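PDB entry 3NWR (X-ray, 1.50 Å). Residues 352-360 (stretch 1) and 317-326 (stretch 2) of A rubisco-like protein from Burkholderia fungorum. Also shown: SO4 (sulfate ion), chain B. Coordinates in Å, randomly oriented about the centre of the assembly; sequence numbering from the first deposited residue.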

# COMPACT_ATOMS: atom_id res chain seq x y z
N LEU A 352 12.40 -4.94 -16.70
CA LEU A 352 11.67 -5.04 -17.95
C LEU A 352 10.31 -4.37 -17.82
O LEU A 352 9.51 -4.77 -16.97
CB LEU A 352 11.49 -6.52 -18.31
CG LEU A 352 10.88 -6.84 -19.67
CD1 LEU A 352 11.85 -6.49 -20.81
CD2 LEU A 352 10.49 -8.31 -19.72
N PRO A 353 10.03 -3.35 -18.65
CA PRO A 353 8.70 -2.74 -18.59
C PRO A 353 7.67 -3.60 -19.31
O PRO A 353 7.95 -4.16 -20.39
CB PRO A 353 8.90 -1.40 -19.32
CG PRO A 353 9.98 -1.70 -20.33
CD PRO A 353 10.92 -2.68 -19.62
N ALA A 354 6.50 -3.74 -18.69
CA ALA A 354 5.39 -4.46 -19.28
C ALA A 354 4.29 -3.49 -19.67
O ALA A 354 3.69 -2.81 -18.83
CB ALA A 354 4.86 -5.53 -18.31
N PHE A 355 4.04 -3.39 -20.97
CA PHE A 355 2.99 -2.53 -21.50
C PHE A 355 1.73 -3.34 -21.65
O PHE A 355 1.77 -4.48 -22.11
CB PHE A 355 3.39 -2.02 -22.88
CG PHE A 355 4.54 -1.04 -22.86
CD1 PHE A 355 4.30 0.33 -22.90
CD2 PHE A 355 5.85 -1.50 -22.83
CE1 PHE A 355 5.35 1.23 -22.89
CE2 PHE A 355 6.91 -0.61 -22.82
CZ PHE A 355 6.66 0.76 -22.85
N SER A 356 0.59 -2.74 -21.29
CA SER A 356 -0.69 -3.43 -21.41
C SER A 356 -1.84 -2.44 -21.51
O SER A 356 -1.67 -1.25 -21.26
CB SER A 356 -0.91 -4.32 -20.20
OG SER A 356 -1.16 -3.52 -19.06
N SER A 357 -3.01 -2.99 -21.85
CA SER A 357 -4.28 -2.26 -21.97
C SER A 357 -4.50 -1.73 -23.39
O SER A 357 -3.90 -0.73 -23.79
CB SER A 357 -4.40 -1.12 -20.94
OG SER A 357 -5.70 -0.56 -20.98
N GLY A 358 -5.36 -2.42 -24.14
CA GLY A 358 -5.69 -2.02 -25.50
C GLY A 358 -4.51 -2.06 -26.45
O GLY A 358 -4.48 -1.34 -27.46
N GLN A 359 -3.53 -2.91 -26.16
CA GLN A 359 -2.35 -3.00 -27.00
C GLN A 359 -2.58 -3.93 -28.19
O GLN A 359 -3.20 -4.99 -28.07
CB GLN A 359 -1.15 -3.48 -26.19
CG GLN A 359 -0.79 -2.52 -25.05
CD GLN A 359 -0.58 -1.10 -25.55
OE1 GLN A 359 0.37 -0.83 -26.30
NE2 GLN A 359 -1.44 -0.18 -25.13
N TRP A 360 -2.08 -3.52 -29.34
CA TRP A 360 -2.24 -4.29 -30.56
C TRP A 360 -1.26 -3.76 -31.60
O TRP A 360 -0.42 -2.92 -31.29
CB TRP A 360 -3.70 -4.22 -31.04
CG TRP A 360 -4.12 -2.86 -31.53
CD1 TRP A 360 -4.33 -1.74 -30.77
CD2 TRP A 360 -4.42 -2.50 -32.88
NE1 TRP A 360 -4.73 -0.70 -31.58
CE2 TRP A 360 -4.79 -1.14 -32.87
CE3 TRP A 360 -4.41 -3.19 -34.10
CZ2 TRP A 360 -5.14 -0.45 -34.04
CZ3 TRP A 360 -4.75 -2.51 -35.26
CH2 TRP A 360 -5.11 -1.16 -35.22
S SO4 B . -7.78 -5.13 -24.30
O1 SO4 B . -7.63 -6.58 -24.33
O2 SO4 B . -7.33 -4.54 -25.55
O3 SO4 B . -7.00 -4.58 -23.19
O4 SO4 B . -9.19 -4.79 -24.09
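Stretch 2 317-326: HVHGLAGKFA

The most unusual feature of this contact is a single water molecule that bridges four groups, two from each stretch, alongside the direct hydrogen bond between the strands. Water 1 lies 2.8 Å from Ala354 O, to which it donates, and 2.9 Å from His319 N, from which it accepts; it also hydrogen-bonds to His317 ND1 at 2.7 Å and to Ser356 OG at 2.7 Å. The direct separation of Ala354 O and His319 N is 3.9 Å, too long for a hydrogen bond, so the water links the two atoms instead.

The general principle is that a short run of parallel pairing can be supplemented by water and side-chain hydrogen bonds, which also carry the contact into the loops that follow. Here the strand that includes Ala354 and the strand that includes His317 run in the same sense, their axes crossing at -34° with a closest approach of 4.7 Å. The regular part centres on Ala354 and His317, a parallel bridge with CA atoms 4.6 Å apart. Val318 N donates to Ala354 O at 3.0 Å and a nearly straight 168°. On the face shared by Ala354 and His317, Ala354 CB sits 3.9 Å from the centroid of the His317 ring, almost exactly on the ring normal, so a methyl group packs squarely on the imidazole.

Val318 covers different neighbours. Its CG2 lies 3.8 Å from the centroid of the Phe355 ring, over one face, while its CG1 approaches Pro353 CB at 4.2 Å. One small branched residue thus meets both an aromatic ring and a proline, with a different methyl closest to each.

His319, with its positive phi of 61°, turns the backbone of stretch 2. Its carbonyl is directed at stretch 1: Ser356 N donates to His319 O at 3.0 Å, and Phe355 CA approaches the same His319 O at 3.1 Å in a CA-H...O contact. Gly320 follows in a tight place. A CB there would fall 2.3 Å from Ser356 O and 2.5 Å from Gln359 NE2, so the absence of a side chain is what allows the backbones to come so close.

From Gly320 to Gly323 stretch 2 forms a type II turn, closed by a weak hydrogen bond from Gly323 N to Gly320 O at 3.2 Å. The Gln359 amide braces this turn against the loop of stretch 1: NE2 donates to Leu321 O at 2.9 Å and to Ser357 O, within its own stretch, also at 2.9 Å. Water 2 extends the link, accepting from Leu321 N at 2.9 Å and donating to Gln359 OE1 at 2.6 Å.

Just past the turn, Lys324 N donates to Ser357 OG at 2.8 Å; the CA-to-CB bond of Ser357 points toward stretch 2. A sulfate ion, probably from the crystallisation liquor, joins the outer margin, taking hydrogen bonds from Gly358 N to O3 at 2.9 Å and from Lys324 NZ to O4 at 2.7 Å.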

# COMPACT_ATOMS: atom_id res chain seq x y z
N HIS A 317 5.01 -3.11 -14.37
CA HIS A 317 3.96 -2.67 -15.28
C HIS A 317 3.93 -1.16 -15.42
O HIS A 317 4.07 -0.42 -14.43
CB HIS A 317 2.61 -3.16 -14.79
CG HIS A 317 2.31 -4.56 -15.19
ND1 HIS A 317 1.45 -4.86 -16.21
CD2 HIS A 317 2.79 -5.74 -14.72
CE1 HIS A 317 1.40 -6.18 -16.36
NE2 HIS A 317 2.20 -6.73 -15.47
N VAL A 318 3.70 -0.71 -16.66
CA VAL A 318 3.63 0.72 -16.97
C VAL A 318 2.33 1.12 -17.65
O VAL A 318 2.16 2.28 -18.05
CB VAL A 318 4.82 1.16 -17.85
CG1 VAL A 318 6.13 0.88 -17.15
CG2 VAL A 318 4.79 0.47 -19.22
N HIS A 319 1.39 0.18 -17.74
CA HIS A 319 0.16 0.35 -18.50
C HIS A 319 0.50 0.59 -19.96
O HIS A 319 1.47 0.01 -20.43
CB HIS A 319 -0.79 1.33 -17.81
CG HIS A 319 -1.37 0.77 -16.55
ND1 HIS A 319 -2.33 1.43 -15.80
CD2 HIS A 319 -1.13 -0.40 -15.91
CE1 HIS A 319 -2.65 0.69 -14.75
NE2 HIS A 319 -1.93 -0.43 -14.79
N GLY A 320 -0.26 1.39 -20.71
CA GLY A 320 -0.03 1.38 -22.15
C GLY A 320 -0.40 2.63 -22.91
O GLY A 320 -1.30 3.36 -22.50
N LEU A 321 0.29 2.86 -24.02
CA LEU A 321 -0.03 3.97 -24.90
C LEU A 321 -1.38 3.72 -25.57
O LEU A 321 -1.67 2.61 -26.00
CB LEU A 321 1.07 4.14 -25.94
CG LEU A 321 2.43 4.45 -25.31
CD1 LEU A 321 3.49 4.55 -26.39
CD2 LEU A 321 2.39 5.72 -24.46
N ALA A 322 -2.20 4.77 -25.64
CA ALA A 322 -3.56 4.67 -26.17
C ALA A 322 -4.34 3.60 -25.43
O ALA A 322 -5.18 2.92 -26.01
CB ALA A 322 -3.53 4.37 -27.67
N GLY A 323 -4.08 3.45 -24.13
CA GLY A 323 -4.70 2.38 -23.38
C GLY A 323 -6.14 2.67 -22.99
O GLY A 323 -6.68 3.73 -23.30
N LYS A 324 -6.75 1.71 -22.29
CA LYS A 324 -8.13 1.85 -21.84
C LYS A 324 -8.22 2.33 -20.39
O LYS A 324 -9.30 2.62 -19.90
CB LYS A 324 -8.89 0.53 -22.03
CG LYS A 324 -8.92 0.06 -23.48
CD LYS A 324 -9.68 -1.25 -23.65
CE LYS A 324 -9.65 -1.68 -25.11
NZ LYS A 324 -10.55 -2.85 -25.37
N PHE A 325 -7.07 2.41 -19.72
CA PHE A 325 -7.01 2.93 -18.35
C PHE A 325 -6.98 4.46 -18.34
O PHE A 325 -6.97 5.11 -19.40
CB PHE A 325 -5.74 2.40 -17.65
CG PHE A 325 -5.78 0.94 -17.28
CD1 PHE A 325 -6.82 0.40 -16.55
CD2 PHE A 325 -4.72 0.11 -17.61
CE1 PHE A 325 -6.84 -0.94 -16.18
CE2 PHE A 325 -4.72 -1.23 -17.25
CZ PHE A 325 -5.79 -1.76 -16.53
N ALA A 326 -6.94 5.05 -17.15
CA ALA A 326 -6.96 6.50 -16.99
C ALA A 326 -5.62 7.19 -17.28
O ALA A 326 -5.58 8.39 -17.53
CB ALA A 326 -7.43 6.87 -15.59
O HOH W 1 1.11 -2.72 -17.86
O HOH W 2 1.99 0.84 -25.10
O HOH W 3 -5.61 1.07 -27.96